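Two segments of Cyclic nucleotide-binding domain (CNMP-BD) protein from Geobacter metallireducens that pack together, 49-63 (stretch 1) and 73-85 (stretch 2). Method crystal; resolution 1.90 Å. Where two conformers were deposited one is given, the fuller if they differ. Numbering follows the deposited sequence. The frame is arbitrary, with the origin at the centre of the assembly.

Stretch 1 (49-63) NLMLLLEGGVELFYS
Stretch 2 73-85: STVCSVVPGAIFG

Where two antiparallel ladders lie side by side, one large side chain can join their apolar faces, and in this cyclic nucleotide-binding domain protein Phe-84 does so. With chi1 at 65° (p) and chi2 at -78°, its ring lies between Met-51 of the first ladder and Val-58 of the second. The CB of Met-51, a selenomethionine (chi1 m, then t, t), sits 3.9 Å from the Phe-84 ring centroid over one face; Val-58 CG1 sits 4.3 Å from that centroid over the opposite face. Both approach near the ring normal, as CH-pi contacts require. Leu-53 CB meets the ring edge, 4.0 Å from Phe-84 CE1, and Leu-60 CD2 comes within 4.3 Å of Phe-84 CD2.

Around this ring the apolar layer continues. Val-58 and Val-78, both t, meet CB to CB at 4.0 Å, and Leu-60 (m, t) places CG 4.0 Å from Val-78 CG2 and CD1 4.1 Å from Cys-76 SG. The alternation of strand side chains puts Met-51, Val-58, Leu-60, Cys-76, Val-78 and Phe-84 on one face of the sheet. Leu-52, Glu-59, Phe-61, Thr-74, Ser-77 and Ile-83 take the other, where Leu-52 CD1 lies 4.0 Å from Ile-83 CG2.

The backbone fixes this arrangement. In the first ladder Met-51 pairs with Phe-84, N to O at 2.9 Å in each direction, and Leu-52 opposes Ile-83 without hydrogen bonds. Leu-53 N then donates to Ala-82 O (3.0 Å), and Leu-53 O accepts from Gly-81 N (2.8 Å); Gly-81 belongs to a type II turn from Val-79 to Ala-82, closed by Ala-82 N to Val-79 O at 3.3 Å. Gly-81 suits its place there, since phi of 101° would jam a CB against the preceding carbonyl.

The register shifts by one before the second ladder, whose strands 58-61 and 74-78 run at 154°. Val-58 N donates to Val-78 O (3.2 Å), and Val-78 N to Val-58 O (2.7 Å). Leu-60 N reaches Cys-76 O at 2.8 Å, while Leu-60 O accepts from both Val-75 N (2.7 Å) and Cys-76 N (3.3 Å). The shared acceptor marks a beta bulge, where Val-75 has psi -40°; Val-75 CG2 lies over one face of the Tyr-62 ring, 3.6 Å from its centroid. Beyond it, Tyr-62 N donates to Ser-73 O (3.0 Å).

The polar edge lies on the face of Glu-59 (chi1 -84°, chi2 t). One water bridges the ladder, donating to Glu-59 OE2 at 2.7 Å and hydrogen-bonding Ser-77 OG at 2.6 Å; Glu-59 OE1 stands 3.1 Å from Thr-74 OG1.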

# COMPACT_ATOMS: atom_id res chain seq x y z
N ASN A 49 -1.11 -1.63 -16.69
CA ASN A 49 -2.28 -0.72 -16.63
C ASN A 49 -2.76 -0.50 -15.20
O ASN A 49 -3.07 -1.47 -14.49
CB ASN A 49 -3.42 -1.29 -17.46
CG ASN A 49 -3.05 -1.49 -18.92
OD1 ASN A 49 -2.45 -2.50 -19.28
ND2 ASN A 49 -3.37 -0.51 -19.76
N LEU A 50 -2.78 0.76 -14.78
CA LEU A 50 -3.36 1.16 -13.51
C LEU A 50 -4.73 1.76 -13.87
O LEU A 50 -4.84 2.53 -14.83
CB LEU A 50 -2.46 2.18 -12.81
CG LEU A 50 -2.99 2.70 -11.48
CD1 LEU A 50 -2.96 1.58 -10.44
CD2 LEU A 50 -2.21 3.91 -11.02
N MSE A 51 -5.77 1.35 -13.17
CA MSE A 51 -7.12 1.82 -13.51
C MSE A 51 -7.80 2.53 -12.35
O MSE A 51 -7.57 2.21 -11.19
CB MSE A 51 -7.97 0.66 -14.02
CG MSE A 51 -7.56 0.28 -15.41
SE MSE A 51 -8.34 -1.39 -15.90
CE MSE A 51 -7.56 -1.60 -17.70
N LEU A 52 -8.58 3.54 -12.69
CA LEU A 52 -9.48 4.24 -11.76
C LEU A 52 -10.89 3.89 -12.24
O LEU A 52 -11.21 4.06 -13.42
CB LEU A 52 -9.30 5.77 -11.82
CG LEU A 52 -10.40 6.59 -11.13
CD1 LEU A 52 -10.25 6.50 -9.62
CD2 LEU A 52 -10.35 8.05 -11.63
N LEU A 53 -11.70 3.31 -11.36
CA LEU A 53 -13.06 2.95 -11.71
C LEU A 53 -13.96 4.17 -11.68
O LEU A 53 -14.10 4.83 -10.66
CB LEU A 53 -13.57 1.87 -10.76
CG LEU A 53 -14.92 1.24 -11.08
CD1 LEU A 53 -14.97 0.64 -12.50
CD2 LEU A 53 -15.26 0.22 -10.00
N LEU A 54 -14.55 4.49 -12.82
CA LEU A 54 -15.45 5.63 -12.93
C LEU A 54 -16.91 5.25 -12.75
O LEU A 54 -17.69 6.03 -12.17
CB LEU A 54 -15.29 6.31 -14.27
CG LEU A 54 -13.91 6.87 -14.61
CD1 LEU A 54 -13.88 7.34 -16.04
CD2 LEU A 54 -13.55 8.04 -13.63
N GLU A 55 -17.28 4.08 -13.25
CA GLU A 55 -18.65 3.64 -13.25
C GLU A 55 -18.66 2.12 -13.29
O GLU A 55 -17.81 1.51 -13.94
CB GLU A 55 -19.39 4.20 -14.47
CG GLU A 55 -20.85 3.81 -14.55
CD GLU A 55 -21.45 4.08 -15.92
OE1 GLU A 55 -20.91 4.96 -16.63
OE2 GLU A 55 -22.43 3.41 -16.28
N GLY A 56 -19.63 1.53 -12.58
CA GLY A 56 -19.84 0.10 -12.54
C GLY A 56 -19.21 -0.59 -11.35
O GLY A 56 -19.17 -0.05 -10.23
N GLY A 57 -18.74 -1.81 -11.56
CA GLY A 57 -18.30 -2.64 -10.46
C GLY A 57 -17.24 -3.59 -10.98
O GLY A 57 -17.35 -4.10 -12.09
N VAL A 58 -16.23 -3.83 -10.14
CA VAL A 58 -15.16 -4.76 -10.46
C VAL A 58 -14.93 -5.72 -9.31
O VAL A 58 -14.98 -5.34 -8.13
CB VAL A 58 -13.86 -4.01 -10.82
CG1 VAL A 58 -12.63 -4.94 -10.69
CG2 VAL A 58 -13.96 -3.42 -12.23
N GLU A 59 -14.73 -6.98 -9.66
CA GLU A 59 -14.31 -7.98 -8.69
C GLU A 59 -12.85 -8.38 -8.92
O GLU A 59 -12.44 -8.65 -10.06
CB GLU A 59 -15.22 -9.21 -8.76
CG GLU A 59 -16.49 -9.04 -7.95
CD GLU A 59 -17.30 -10.32 -7.83
OE1 GLU A 59 -16.81 -11.38 -8.29
OE2 GLU A 59 -18.41 -10.25 -7.26
N LEU A 60 -12.07 -8.39 -7.85
CA LEU A 60 -10.72 -8.90 -7.94
C LEU A 60 -10.83 -10.31 -7.42
O LEU A 60 -11.41 -10.55 -6.35
CB LEU A 60 -9.79 -8.06 -7.08
CG LEU A 60 -9.75 -6.58 -7.46
CD1 LEU A 60 -8.73 -5.88 -6.61
CD2 LEU A 60 -9.47 -6.40 -9.01
N PHE A 61 -10.27 -11.26 -8.17
CA PHE A 61 -10.45 -12.67 -7.85
C PHE A 61 -9.27 -13.53 -8.30
O PHE A 61 -8.41 -13.09 -9.06
CB PHE A 61 -11.73 -13.16 -8.53
CG PHE A 61 -11.63 -13.21 -10.04
CD1 PHE A 61 -11.78 -12.05 -10.79
CD2 PHE A 61 -11.38 -14.40 -10.70
CE1 PHE A 61 -11.68 -12.08 -12.18
CE2 PHE A 61 -11.29 -14.44 -12.09
CZ PHE A 61 -11.44 -13.29 -12.82
N TYR A 62 -9.26 -14.76 -7.81
CA TYR A 62 -8.40 -15.85 -8.33
C TYR A 62 -9.20 -16.82 -9.22
O TYR A 62 -10.32 -17.22 -8.86
CB TYR A 62 -7.81 -16.66 -7.20
CG TYR A 62 -7.12 -15.84 -6.12
CD1 TYR A 62 -6.28 -14.79 -6.45
CD2 TYR A 62 -7.29 -16.16 -4.78
CE1 TYR A 62 -5.65 -14.05 -5.47
CE2 TYR A 62 -6.65 -15.44 -3.78
CZ TYR A 62 -5.84 -14.39 -4.13
OH TYR A 62 -5.21 -13.68 -3.15
N SER A 63 -8.61 -17.21 -10.35
CA SER A 63 -9.23 -18.19 -11.25
C SER A 63 -8.54 -19.55 -11.13
O SER A 63 -9.20 -20.58 -10.97
CB SER A 63 -9.17 -17.70 -12.69
OG SER A 63 -10.06 -18.46 -13.48
N SER A 73 -12.13 -17.93 -6.00
CA SER A 73 -12.41 -17.11 -4.82
C SER A 73 -12.26 -15.60 -5.11
O SER A 73 -11.27 -15.17 -5.69
CB SER A 73 -11.48 -17.52 -3.66
N THR A 74 -13.25 -14.80 -4.69
CA THR A 74 -13.16 -13.34 -4.75
C THR A 74 -12.23 -12.82 -3.65
O THR A 74 -12.20 -13.34 -2.54
CB THR A 74 -14.55 -12.64 -4.65
OG1 THR A 74 -15.11 -12.50 -5.97
CG2 THR A 74 -14.43 -11.25 -4.03
N VAL A 75 -11.46 -11.80 -4.01
CA VAL A 75 -10.48 -11.15 -3.13
C VAL A 75 -11.06 -9.84 -2.58
O VAL A 75 -10.87 -9.51 -1.41
CB VAL A 75 -9.15 -10.85 -3.92
CG1 VAL A 75 -8.25 -9.83 -3.18
CG2 VAL A 75 -8.40 -12.15 -4.23
N CYS A 76 -11.76 -9.10 -3.43
CA CYS A 76 -12.05 -7.72 -3.16
C CYS A 76 -13.07 -7.20 -4.22
O CYS A 76 -13.09 -7.65 -5.37
CB CYS A 76 -10.68 -7.00 -3.21
SG CYS A 76 -10.69 -5.31 -3.11
N SER A 77 -13.99 -6.34 -3.80
CA SER A 77 -14.89 -5.65 -4.72
C SER A 77 -14.54 -4.18 -4.80
O SER A 77 -14.33 -3.53 -3.76
CB SER A 77 -16.35 -5.82 -4.27
OG SER A 77 -16.82 -7.10 -4.66
N VAL A 78 -14.50 -3.65 -6.02
CA VAL A 78 -14.13 -2.25 -6.26
C VAL A 78 -15.37 -1.47 -6.70
O VAL A 78 -16.17 -1.95 -7.53
CB VAL A 78 -12.99 -2.16 -7.33
CG1 VAL A 78 -12.46 -0.75 -7.49
CG2 VAL A 78 -11.82 -3.16 -6.98
N VAL A 79 -15.54 -0.27 -6.13
CA VAL A 79 -16.64 0.64 -6.48
C VAL A 79 -16.07 1.94 -7.09
O VAL A 79 -14.86 2.23 -6.96
CB VAL A 79 -17.56 0.99 -5.24
CG1 VAL A 79 -18.20 -0.29 -4.65
CG2 VAL A 79 -16.78 1.78 -4.16
N PRO A 80 -16.91 2.71 -7.77
CA PRO A 80 -16.39 3.92 -8.41
C PRO A 80 -15.63 4.84 -7.48
O PRO A 80 -15.99 4.99 -6.31
CB PRO A 80 -17.66 4.61 -8.92
CG PRO A 80 -18.54 3.45 -9.28
CD PRO A 80 -18.32 2.48 -8.14
N GLY A 81 -14.54 5.41 -8.00
CA GLY A 81 -13.72 6.33 -7.27
C GLY A 81 -12.47 5.69 -6.72
O GLY A 81 -11.57 6.42 -6.27
N ALA A 82 -12.40 4.35 -6.78
CA ALA A 82 -11.27 3.58 -6.28
C ALA A 82 -10.39 3.04 -7.43
O ALA A 82 -10.87 2.78 -8.55
CB ALA A 82 -11.77 2.42 -5.41
N ILE A 83 -9.10 2.88 -7.14
CA ILE A 83 -8.15 2.34 -8.08
C ILE A 83 -7.95 0.83 -7.95
O ILE A 83 -8.12 0.23 -6.86
CB ILE A 83 -6.76 3.09 -8.03
CG1 ILE A 83 -6.02 2.86 -6.71
CG2 ILE A 83 -6.95 4.62 -8.27
CD1 ILE A 83 -4.52 3.18 -6.81
N PHE A 84 -7.55 0.23 -9.06
CA PHE A 84 -7.19 -1.19 -9.09
C PHE A 84 -6.14 -1.40 -10.17
O PHE A 84 -5.84 -0.49 -10.92
CB PHE A 84 -8.45 -2.10 -9.23
CG PHE A 84 -9.20 -1.95 -10.54
CD1 PHE A 84 -10.05 -0.88 -10.74
CD2 PHE A 84 -9.07 -2.89 -11.54
CE1 PHE A 84 -10.73 -0.73 -11.97
CE2 PHE A 84 -9.78 -2.78 -12.72
CZ PHE A 84 -10.62 -1.70 -12.94
N GLY A 85 -5.51 -2.57 -10.19
CA GLY A 85 -4.26 -2.75 -10.94
C GLY A 85 -3.06 -2.11 -10.26
O GLY A 85 -2.11 -1.69 -10.92
O HOH W 1 -18.70 -7.76 -6.36